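Lmo2470 protein (Listeria monocytogenes EGD-e, PDB 5HL3) is an internalin with a calcium-binding leucine-rich-repeat fold that interacts with host afadin and facilitates crossing of the basement membrane. Local coordinates at residues F18-L23 against S56-D61; P90-I95 against Q120-M125; N165-P170 against F188-N193; G228-Y233 against E251-V256. All coordinates share one frame; numbering follows the deposited sequence.

Followed from the N terminus, the four contacts come in series, each closing its loop before the next opens, so none nest or cross. Interaction 1 joins the start of helix 21-30 to the turn before helix 60-63, with strand 50-53, one edge of the ten-strand parallel sheet, in between. Interactions 2, 3 and 4 each pair two loops that precede neighbouring strands of that sheet: 100-103 with 127-129, 174-176 with 196-198, and 241-243 with 260-261, the opposite edge. Centre-to-centre distances are about 19 Å (interactions 1 and 2), 21 Å (interactions 2 and 3), 25 Å (interactions 3 and 4) and, across the chain's centre, 52 Å (interactions 1 and 4).

Interaction 1. Residues F18-L23 against S56-D61; sequences FPDDGL and STITND
Ile-58 lays its longer branch against the backbone of Gly-22 and Leu-23 in the first turn of helix 21-30. From CB, the torsion chi1 of -65° sets CG1 anti to the carbonyl carbon, which carries this branch to the helix. CG1 then sits 3.7 Å from Leu-23 N, and its next neighbour is Gly-22 C. The tip, CD1, meets Leu-23 CA and Gly-22 O, and is 4.2 Å from Leu-23 CD1, the two side chains crossing at about a right angle. Met-63 of helix 60-63 touches both Ile-58 and Leu-23, extending this apolar patch. Beside it, Thr-57 OG1 approaches Gly-22 CA to 3.8 Å; a CB there would point at this hydroxyl and clash, so the approach depends on the bare CA.

The polar half of the contact is built on water. One water gives a proton to Asp-20 OD2 at 2.7 Å, takes one from Gly-22 N at 2.9 Å, and is also hydrogen-bonded to Thr-57 OG1. A second donates to Asp-20 OD1 and to Thr-57 O, so two waters link the carboxylate to Thr-57. OD2 also accepts from Leu-23 N at 3.0 Å along a nearly straight bond (164°), making Asp-20 the N-cap. The capped first turn of helix 21-30 thus packs on the loop leading into helix 60-63, consistent with the N-terminal cap of an internalin resting against the first repeats.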
# COMPACT_ATOMS: atom_id res chain seq x y z
N PHE A 18 -31.31 4.74 -22.02
CA PHE A 18 -30.77 4.62 -20.65
C PHE A 18 -31.88 5.04 -19.67
O PHE A 18 -31.87 6.15 -19.16
CB PHE A 18 -29.57 5.54 -20.51
CG PHE A 18 -28.48 5.29 -21.52
CD1 PHE A 18 -27.69 4.14 -21.48
CD2 PHE A 18 -28.23 6.20 -22.52
CE1 PHE A 18 -26.67 3.94 -22.41
CE2 PHE A 18 -27.19 6.01 -23.44
CZ PHE A 18 -26.41 4.88 -23.38
N PRO A 19 -32.82 4.13 -19.38
CA PRO A 19 -34.04 4.50 -18.63
C PRO A 19 -33.82 4.55 -17.11
O PRO A 19 -34.36 3.76 -16.35
CB PRO A 19 -35.04 3.41 -19.05
CG PRO A 19 -34.18 2.24 -19.30
CD PRO A 19 -32.94 2.78 -19.95
N ASP A 20 -33.05 5.54 -16.70
CA ASP A 20 -32.75 5.80 -15.30
C ASP A 20 -32.34 7.26 -15.24
O ASP A 20 -31.51 7.70 -16.05
CB ASP A 20 -31.62 4.92 -14.79
CG ASP A 20 -31.22 5.28 -13.37
OD1 ASP A 20 -31.98 4.90 -12.44
OD2 ASP A 20 -30.18 5.95 -13.17
N ASP A 21 -32.88 8.01 -14.30
CA ASP A 21 -32.65 9.45 -14.30
C ASP A 21 -31.17 9.81 -14.18
O ASP A 21 -30.66 10.61 -14.96
CB ASP A 21 -33.49 10.15 -13.23
CG ASP A 21 -35.01 10.12 -13.55
OD1 ASP A 21 -35.43 9.87 -14.70
OD2 ASP A 21 -35.80 10.38 -12.64
N GLY A 22 -30.46 9.21 -13.22
CA GLY A 22 -29.07 9.52 -13.02
C GLY A 22 -28.20 9.06 -14.16
O GLY A 22 -27.29 9.77 -14.57
N LEU A 23 -28.43 7.84 -14.65
CA LEU A 23 -27.62 7.35 -15.75
C LEU A 23 -27.84 8.20 -16.99
O LEU A 23 -26.88 8.53 -17.70
CB LEU A 23 -27.94 5.89 -16.07
CG LEU A 23 -27.00 5.23 -17.08
CD1 LEU A 23 -25.61 5.12 -16.49
CD2 LEU A 23 -27.52 3.87 -17.53
N SER A 56 -24.97 10.21 -7.97
CA SER A 56 -24.93 9.19 -6.90
C SER A 56 -26.19 8.36 -6.71
O SER A 56 -26.19 7.47 -5.85
CB SER A 56 -24.46 9.82 -5.60
OG SER A 56 -23.07 10.14 -5.69
N THR A 57 -27.23 8.61 -7.49
CA THR A 57 -28.42 7.77 -7.48
C THR A 57 -28.28 6.56 -8.38
O THR A 57 -29.15 5.71 -8.38
CB THR A 57 -29.66 8.56 -7.93
OG1 THR A 57 -29.43 9.09 -9.23
CG2 THR A 57 -29.99 9.68 -6.94
N ILE A 58 -27.21 6.48 -9.17
CA ILE A 58 -27.00 5.29 -10.01
C ILE A 58 -26.72 4.09 -9.08
O ILE A 58 -25.97 4.22 -8.12
CB ILE A 58 -25.83 5.52 -11.00
CG1 ILE A 58 -26.22 6.63 -12.00
CG2 ILE A 58 -25.49 4.23 -11.73
CD1 ILE A 58 -25.08 7.10 -12.86
N THR A 59 -27.32 2.94 -9.38
CA THR A 59 -27.15 1.73 -8.58
C THR A 59 -26.54 0.64 -9.44
O THR A 59 -26.32 0.84 -10.64
CB THR A 59 -28.53 1.20 -8.11
OG1 THR A 59 -29.27 0.73 -9.26
CG2 THR A 59 -29.31 2.29 -7.40
N ASN A 60 -26.24 -0.51 -8.85
CA ASN A 60 -25.76 -1.63 -9.67
C ASN A 60 -26.71 -1.95 -10.81
O ASN A 60 -26.28 -2.19 -11.94
CB ASN A 60 -25.58 -2.89 -8.84
CG ASN A 60 -24.45 -2.79 -7.85
OD1 ASN A 60 -23.67 -1.85 -7.88
ND2 ASN A 60 -24.32 -3.79 -7.01
N ASP A 61 -28.00 -1.94 -10.50
CA ASP A 61 -29.01 -2.24 -11.51
C ASP A 61 -29.08 -1.21 -12.61
O ASP A 61 -29.17 -1.57 -13.82
CB ASP A 61 -30.39 -2.40 -10.87
CG ASP A 61 -30.53 -3.70 -10.11
OD1 ASP A 61 -29.67 -4.60 -10.31
OD2 ASP A 61 -31.52 -3.83 -9.34
O HOH W 1 -30.74 7.46 -10.97
O HOH W 2 -30.75 4.18 -10.13

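Interaction 2. Residues P90-I95 against Q120-M125; sequences PDITTI and QNYPEM
The Tyr-122 ring carries Asp-91 OD1 over one face, 4.0 Å above the plane and offset toward the rim, while Pro-90 O lies in plane at its edge and Ile-95 O near the plane, by CD1. Tyr-119 also meets this ring, its plane turned about 55° to it. The hydroxyl of Tyr-122 donates to Pro-90 O over 2.7 Å, with the donor tilted only 15° from the carbonyl plane. On the side away from Asp-91, Ile-95 CB comes obliquely to 4.1 Å from Tyr-122 CE1.

The second flat group, the Asp-91 carboxylate, stands 48° from the Asn-121 amide plane. With CG anti to its backbone N, Asp-91 reaches two successive peptide N-H groups: OD1 takes Asn-121 N at 2.9 Å with its syn lone pair, and OD2 takes Gln-120 N at 2.8 Å, also on the syn side but out of plane. Asn-121 ND2 returns a weak bond to Asp-91 O, and Asn-121 CB presses to 3.2 Å from Ile-92 O. A water accepting from Ile-95 N lies between the loops.

One carboxylate thus grips two backbone donors of the next loop, an environment that would probably stabilise its negative charge, while the buried phenol satisfies a backbone carbonyl.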
# COMPACT_ATOMS: atom_id res chain seq x y z
N PRO A 90 -20.50 -3.27 -13.60
CA PRO A 90 -20.85 -4.57 -14.15
C PRO A 90 -19.94 -5.07 -15.27
O PRO A 90 -19.28 -4.27 -15.93
CB PRO A 90 -22.27 -4.35 -14.65
CG PRO A 90 -22.25 -2.93 -15.09
CD PRO A 90 -21.44 -2.22 -14.03
N ASP A 91 -19.93 -6.38 -15.46
CA ASP A 91 -19.18 -7.06 -16.53
C ASP A 91 -20.14 -7.19 -17.72
O ASP A 91 -20.80 -8.20 -17.88
CB ASP A 91 -18.72 -8.43 -15.99
CG ASP A 91 -17.72 -9.12 -16.87
OD1 ASP A 91 -17.20 -8.53 -17.84
OD2 ASP A 91 -17.42 -10.29 -16.58
N ILE A 92 -20.26 -6.14 -18.52
CA ILE A 92 -21.19 -6.10 -19.65
C ILE A 92 -20.43 -6.31 -20.95
O ILE A 92 -19.19 -6.18 -20.98
CB ILE A 92 -22.02 -4.80 -19.68
CG1 ILE A 92 -21.11 -3.56 -19.77
CG2 ILE A 92 -22.90 -4.71 -18.42
CD1 ILE A 92 -21.84 -2.27 -20.03
N THR A 93 -21.16 -6.61 -22.02
CA THR A 93 -20.52 -6.99 -23.28
C THR A 93 -20.35 -5.85 -24.27
O THR A 93 -19.83 -6.07 -25.36
CB THR A 93 -21.37 -8.07 -23.99
OG1 THR A 93 -22.67 -7.55 -24.24
CG2 THR A 93 -21.45 -9.36 -23.15
N THR A 94 -20.76 -4.64 -23.91
CA THR A 94 -20.80 -3.53 -24.86
C THR A 94 -19.69 -2.49 -24.71
O THR A 94 -19.79 -1.42 -25.27
CB THR A 94 -22.17 -2.81 -24.78
OG1 THR A 94 -22.38 -2.39 -23.43
CG2 THR A 94 -23.31 -3.76 -25.21
N ILE A 95 -18.63 -2.82 -23.97
CA ILE A 95 -17.43 -1.94 -23.89
C ILE A 95 -16.23 -2.86 -24.14
O ILE A 95 -15.34 -3.03 -23.28
CB ILE A 95 -17.30 -1.21 -22.55
CG1 ILE A 95 -18.66 -0.67 -22.06
CG2 ILE A 95 -16.30 -0.06 -22.70
CD1 ILE A 95 -18.59 -0.04 -20.69
N GLN A 120 -14.76 -10.83 -17.33
CA GLN A 120 -14.51 -11.61 -18.51
C GLN A 120 -14.67 -10.86 -19.82
O GLN A 120 -14.15 -11.32 -20.85
CB GLN A 120 -15.44 -12.84 -18.54
CG GLN A 120 -15.26 -13.77 -17.33
CD GLN A 120 -13.88 -14.37 -17.28
OE1 GLN A 120 -13.43 -14.98 -18.27
NE2 GLN A 120 -13.21 -14.23 -16.16
N ASN A 121 -15.37 -9.72 -19.80
CA ASN A 121 -15.69 -9.03 -21.05
C ASN A 121 -14.80 -7.82 -21.35
O ASN A 121 -15.05 -7.09 -22.30
CB ASN A 121 -17.17 -8.60 -21.06
CG ASN A 121 -18.10 -9.78 -21.06
OD1 ASN A 121 -17.93 -10.70 -21.85
ND2 ASN A 121 -19.09 -9.74 -20.20
N TYR A 122 -13.73 -7.65 -20.57
CA TYR A 122 -12.77 -6.55 -20.77
C TYR A 122 -11.37 -7.13 -20.94
O TYR A 122 -10.48 -6.85 -20.13
CB TYR A 122 -12.81 -5.56 -19.59
CG TYR A 122 -14.21 -5.11 -19.23
CD1 TYR A 122 -15.09 -4.60 -20.21
CD2 TYR A 122 -14.68 -5.15 -17.92
CE1 TYR A 122 -16.36 -4.20 -19.89
CE2 TYR A 122 -15.97 -4.73 -17.60
CZ TYR A 122 -16.81 -4.26 -18.59
OH TYR A 122 -18.11 -3.84 -18.32
N PRO A 123 -11.15 -7.92 -21.98
CA PRO A 123 -9.84 -8.58 -22.15
C PRO A 123 -8.67 -7.64 -22.38
O PRO A 123 -7.53 -8.07 -22.23
CB PRO A 123 -10.05 -9.46 -23.38
CG PRO A 123 -11.12 -8.79 -24.14
CD PRO A 123 -12.05 -8.23 -23.11
N GLU A 124 -8.93 -6.39 -22.74
CA GLU A 124 -7.87 -5.42 -22.93
C GLU A 124 -7.61 -4.57 -21.70
O GLU A 124 -6.84 -3.62 -21.75
CB GLU A 124 -8.17 -4.53 -24.15
CG GLU A 124 -8.31 -5.37 -25.43
CD GLU A 124 -8.80 -4.63 -26.65
OE1 GLU A 124 -8.87 -3.41 -26.65
OE2 GLU A 124 -9.12 -5.29 -27.64
N MSE A 125 -8.20 -4.92 -20.55
CA MSE A 125 -7.95 -4.10 -19.35
C MSE A 125 -6.48 -3.99 -19.03
O MSE A 125 -5.77 -4.98 -18.98
CB MSE A 125 -8.67 -4.70 -18.14
CG MSE A 125 -8.73 -3.71 -16.96
SE MSE A 125 -10.07 -2.31 -17.17
CE MSE A 125 -11.61 -3.37 -16.56
O HOH W 3 -17.51 -5.39 -22.99
O HOH W 4 -16.82 -7.64 -24.73

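Interaction 3. Residues N165-P170 against F188-N193; sequences NFNNIP and FQNIPN. With CA (calcium ion), chain F.
Phe-166 and Phe-188 occupy matching places in two consecutive coils of the leucine-rich-repeat solenoid; they lie side by side and point the same way, with Phe-166 CD2 4.0 Å from Phe-188 CE1. Ile-169 and Ile-191 likewise run alongside each other in a common direction, Ile-169 CG1 meeting Ile-191 CG2. Ile-191 CD1 in turn covers part of one face of the Phe-188 ring.

Asn-165 instead crosses Gln-189 at about a right angle, their amide planes 56° apart. Its CG is anti to the backbone N (chi1 -164°), which brings OD1 to Gln-189 N at 2.9 Å; the N-H arrives in the carbonyl plane, on a lone pair. ND2 is held by Asp-187 O. One water donates to both Asn-165 OD1 and Phe-166 O and accepts from Asn-190 N, and another joins Phe-166 O, Ile-169 N and Asn-190 O.

Asn-167 and Asn-190 cross obliquely to share a calcium ion. Asn-167 ND2 is anchored by Asp-141, which probably helps orient OD1 to the metal. Calcium takes Asn-167 OD1 at 2.4 Å, Gln-189 OE1 at 2.4 Å, Asn-190 OD1 at 2.3 Å and three waters, one of which also donates to Asn-165 O.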
# COMPACT_ATOMS: atom_id res chain seq x y z
N ASN A 165 -2.19 -15.48 -4.92
CA ASN A 165 -0.89 -15.51 -5.55
C ASN A 165 -1.17 -15.57 -7.04
O ASN A 165 -1.18 -16.62 -7.68
CB ASN A 165 -0.10 -16.72 -5.02
CG ASN A 165 1.37 -16.62 -5.31
OD1 ASN A 165 1.78 -16.06 -6.31
ND2 ASN A 165 2.18 -17.13 -4.41
N PHE A 166 -1.40 -14.38 -7.61
CA PHE A 166 -1.99 -14.25 -8.97
C PHE A 166 -1.37 -15.14 -10.03
O PHE A 166 -0.19 -15.03 -10.33
CB PHE A 166 -1.90 -12.81 -9.47
CG PHE A 166 -2.57 -11.81 -8.58
CD1 PHE A 166 -3.95 -11.69 -8.56
CD2 PHE A 166 -1.81 -10.94 -7.80
CE1 PHE A 166 -4.58 -10.74 -7.76
CE2 PHE A 166 -2.46 -9.98 -7.00
CZ PHE A 166 -3.83 -9.89 -6.98
N ASN A 167 -2.20 -15.97 -10.68
CA ASN A 167 -1.69 -16.90 -11.68
C ASN A 167 -1.71 -16.47 -13.13
O ASN A 167 -0.95 -17.00 -13.91
CB ASN A 167 -2.46 -18.23 -11.58
CG ASN A 167 -2.07 -19.02 -10.35
OD1 ASN A 167 -0.98 -19.56 -10.31
ND2 ASN A 167 -2.91 -19.04 -9.32
N ASN A 168 -2.56 -15.53 -13.49
CA ASN A 168 -2.86 -15.29 -14.91
C ASN A 168 -2.76 -13.84 -15.36
O ASN A 168 -3.43 -13.44 -16.33
CB ASN A 168 -4.27 -15.82 -15.22
CG ASN A 168 -4.55 -17.16 -14.57
OD1 ASN A 168 -3.89 -18.16 -14.88
ND2 ASN A 168 -5.53 -17.20 -13.69
N ILE A 169 -1.96 -13.04 -14.66
CA ILE A 169 -1.70 -11.64 -15.04
C ILE A 169 -0.19 -11.42 -15.18
O ILE A 169 0.44 -10.65 -14.45
CB ILE A 169 -2.37 -10.62 -14.09
CG1 ILE A 169 -2.02 -10.88 -12.62
CG2 ILE A 169 -3.90 -10.65 -14.28
CD1 ILE A 169 -2.45 -9.79 -11.67
N PRO A 170 0.42 -12.10 -16.19
CA PRO A 170 1.87 -12.10 -16.32
C PRO A 170 2.52 -10.78 -16.62
O PRO A 170 3.73 -10.63 -16.42
CB PRO A 170 2.11 -13.04 -17.50
CG PRO A 170 0.85 -12.99 -18.30
CD PRO A 170 -0.23 -12.89 -17.26
N PHE A 188 5.12 -14.24 -4.50
CA PHE A 188 4.46 -14.20 -5.82
C PHE A 188 5.18 -15.04 -6.85
O PHE A 188 6.34 -14.85 -7.11
CB PHE A 188 4.34 -12.77 -6.31
CG PHE A 188 3.32 -11.95 -5.57
CD1 PHE A 188 1.97 -12.18 -5.70
CD2 PHE A 188 3.73 -10.91 -4.74
CE1 PHE A 188 1.06 -11.42 -5.01
CE2 PHE A 188 2.80 -10.13 -4.06
CZ PHE A 188 1.47 -10.39 -4.19
N GLN A 189 4.47 -15.99 -7.44
CA GLN A 189 5.05 -16.94 -8.39
C GLN A 189 5.04 -16.53 -9.84
O GLN A 189 5.93 -16.93 -10.59
CB GLN A 189 4.27 -18.28 -8.32
CG GLN A 189 4.31 -19.00 -6.98
CD GLN A 189 3.61 -20.34 -7.05
OE1 GLN A 189 2.82 -20.59 -7.96
NE2 GLN A 189 3.93 -21.23 -6.12
N ASN A 190 4.06 -15.73 -10.26
CA ASN A 190 3.80 -15.56 -11.69
C ASN A 190 3.63 -14.13 -12.13
O ASN A 190 2.97 -13.87 -13.14
CB ASN A 190 2.53 -16.38 -12.08
CG ASN A 190 2.60 -17.84 -11.63
OD1 ASN A 190 1.80 -18.28 -10.82
ND2 ASN A 190 3.58 -18.57 -12.12
N ILE A 191 4.24 -13.20 -11.40
CA ILE A 191 4.26 -11.79 -11.84
C ILE A 191 5.71 -11.29 -11.95
O ILE A 191 6.12 -10.30 -11.32
CB ILE A 191 3.36 -10.88 -10.99
CG1 ILE A 191 3.68 -10.99 -9.48
CG2 ILE A 191 1.89 -11.18 -11.27
CD1 ILE A 191 2.90 -10.02 -8.64
N PRO A 192 6.52 -11.95 -12.79
CA PRO A 192 7.96 -11.61 -12.85
C PRO A 192 8.30 -10.27 -13.46
O PRO A 192 9.47 -9.87 -13.39
CB PRO A 192 8.55 -12.76 -13.66
CG PRO A 192 7.46 -13.13 -14.56
CD PRO A 192 6.20 -13.03 -13.74
N ASN A 193 7.32 -9.58 -14.05
CA ASN A 193 7.58 -8.22 -14.55
C ASN A 193 7.29 -7.16 -13.51
O ASN A 193 7.47 -5.97 -13.78
CB ASN A 193 6.77 -7.95 -15.82
CG ASN A 193 7.27 -8.74 -17.00
OD1 ASN A 193 8.28 -9.46 -16.91
ND2 ASN A 193 6.58 -8.59 -18.12
CA CA F . 1.21 -20.22 -9.73
O HOH W 5 1.95 -14.51 -8.69
O HOH W 6 0.55 -18.83 -7.83
O HOH W 7 0.15 -13.90 -12.94
O HOH W 8 0.20 -22.26 -8.85
O HOH W 9 0.63 -21.31 -11.88

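Interaction 4. Residues G228-Y233 against E251-V256; sequences GTMVNY and ELPSNV
At the C-terminal end of the leucine-rich-repeat solenoid, Asn-232 of one coil reaches across to Ser-254 and Asn-255 at a short 3-10 turn in the next. Its chi1 of -164° places CG anti to the backbone N and extends the amide toward that turn. OD1 accepts from Asn-255 N at 2.8 Å, in the carbonyl plane on a lone pair, with an N-H...O angle of 160°. ND2 donates to Ser-254 OG at 3.0 Å, close to its own amide plane, so both ends of the amide are used and its rotation is fixed.

Asn-255 answers in the reverse direction. Its amide is stacked on that of Asn-232, the planes 24° apart, although the two side chains cross at about a right angle. Its ND2 donates to Tyr-233 O at 3.1 Å, arriving well above that carbonyl plane, and makes a weak second bond to Asn-232 O.

Apolar contacts flank this polar pair. The Pro-253 ring meets selenomethionine Met-230, CD lying 4.0 Å from CG of Met-230 and the ring CG close to SE. Val-256 CG1 packs against Tyr-233 CB at 4.2 Å, and Tyr-233 OH is hydrogen-bonded to Thr-207 OG1 in an earlier coil. Toward the start of both segments, a water accepts from Met-230 N at 2.9 Å and donates to Glu-251 O at 2.7 Å, next to a weak bond from Glu-251 N to Gly-228 O. Beyond, Leu-252 touches helix 285-292. An asparagine amide bonded to a backbone N-H and a serine hydroxyl of the next coil is consistent with successive turns of a leucine-rich-repeat solenoid.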
# COMPACT_ATOMS: atom_id res chain seq x y z
N GLY A 228 12.83 -6.82 14.96
CA GLY A 228 14.10 -7.50 15.21
C GLY A 228 14.90 -7.62 13.94
O GLY A 228 15.64 -6.72 13.55
N THR A 229 14.78 -8.77 13.28
CA THR A 229 15.44 -8.98 11.98
C THR A 229 14.38 -9.39 10.97
O THR A 229 13.29 -9.84 11.34
CB THR A 229 16.50 -10.06 12.04
OG1 THR A 229 15.88 -11.30 12.32
CG2 THR A 229 17.53 -9.75 13.08
N MSE A 230 14.68 -9.16 9.70
CA MSE A 230 13.79 -9.58 8.60
C MSE A 230 14.59 -10.42 7.63
O MSE A 230 15.80 -10.57 7.73
CB MSE A 230 13.13 -8.39 7.91
CG MSE A 230 14.16 -7.51 7.22
SE MSE A 230 13.32 -6.08 6.20
CE MSE A 230 12.49 -7.22 4.86
N VAL A 231 13.89 -10.95 6.64
CA VAL A 231 14.52 -11.72 5.60
C VAL A 231 15.63 -10.90 4.91
O VAL A 231 15.47 -9.70 4.67
CB VAL A 231 13.45 -12.16 4.57
CG1 VAL A 231 12.77 -11.01 3.88
CG2 VAL A 231 14.03 -13.11 3.56
N ASN A 232 16.73 -11.55 4.60
CA ASN A 232 17.88 -10.92 3.95
C ASN A 232 17.84 -11.32 2.48
O ASN A 232 18.39 -12.35 2.11
CB ASN A 232 19.17 -11.31 4.66
CG ASN A 232 20.36 -10.42 4.31
OD1 ASN A 232 20.25 -9.49 3.53
ND2 ASN A 232 21.53 -10.74 4.89
N TYR A 233 17.14 -10.52 1.67
CA TYR A 233 16.83 -10.87 0.29
C TYR A 233 18.01 -11.36 -0.49
O TYR A 233 19.07 -10.73 -0.52
CB TYR A 233 16.20 -9.70 -0.45
CG TYR A 233 14.89 -9.23 0.11
CD1 TYR A 233 13.77 -10.03 0.07
CD2 TYR A 233 14.77 -7.98 0.70
CE1 TYR A 233 12.57 -9.60 0.57
CE2 TYR A 233 13.57 -7.54 1.22
CZ TYR A 233 12.48 -8.35 1.18
OH TYR A 233 11.29 -7.93 1.70
N GLU A 251 18.41 -4.70 13.28
CA GLU A 251 19.45 -4.95 12.29
C GLU A 251 18.78 -4.89 10.93
O GLU A 251 17.66 -5.37 10.78
CB GLU A 251 20.13 -6.33 12.49
CG GLU A 251 21.35 -6.57 11.60
CD GLU A 251 22.04 -7.88 11.85
OE1 GLU A 251 21.32 -8.91 11.94
OE2 GLU A 251 23.30 -7.89 11.92
N LEU A 252 19.47 -4.31 9.96
CA LEU A 252 18.95 -4.22 8.58
C LEU A 252 19.50 -5.38 7.74
O LEU A 252 20.59 -5.90 8.00
CB LEU A 252 19.39 -2.91 7.95
CG LEU A 252 18.92 -1.66 8.71
CD1 LEU A 252 19.60 -0.39 8.19
CD2 LEU A 252 17.41 -1.55 8.69
N PRO A 253 18.78 -5.75 6.67
CA PRO A 253 19.25 -6.86 5.82
C PRO A 253 20.47 -6.47 5.02
O PRO A 253 20.41 -5.62 4.11
CB PRO A 253 18.03 -7.17 4.93
CG PRO A 253 17.23 -5.92 4.94
CD PRO A 253 17.42 -5.32 6.31
N SER A 254 21.57 -7.15 5.30
CA SER A 254 22.86 -6.76 4.76
C SER A 254 22.99 -6.86 3.25
O SER A 254 23.72 -6.07 2.64
CB SER A 254 23.99 -7.54 5.45
OG SER A 254 23.96 -8.93 5.12
N ASN A 255 22.29 -7.80 2.62
CA ASN A 255 22.43 -7.99 1.17
C ASN A 255 21.94 -6.82 0.33
O ASN A 255 22.38 -6.65 -0.79
CB ASN A 255 21.69 -9.24 0.69
CG ASN A 255 22.27 -10.51 1.24
OD1 ASN A 255 23.44 -10.57 1.67
ND2 ASN A 255 21.48 -11.57 1.20
N VAL A 256 21.05 -6.02 0.90
CA VAL A 256 20.42 -4.92 0.19
C VAL A 256 20.57 -3.60 0.92
O VAL A 256 19.83 -2.65 0.68
CB VAL A 256 18.92 -5.25 -0.06
CG1 VAL A 256 18.78 -6.45 -0.99
CG2 VAL A 256 18.17 -5.47 1.25
O HOH W 10 17.04 -7.54 9.26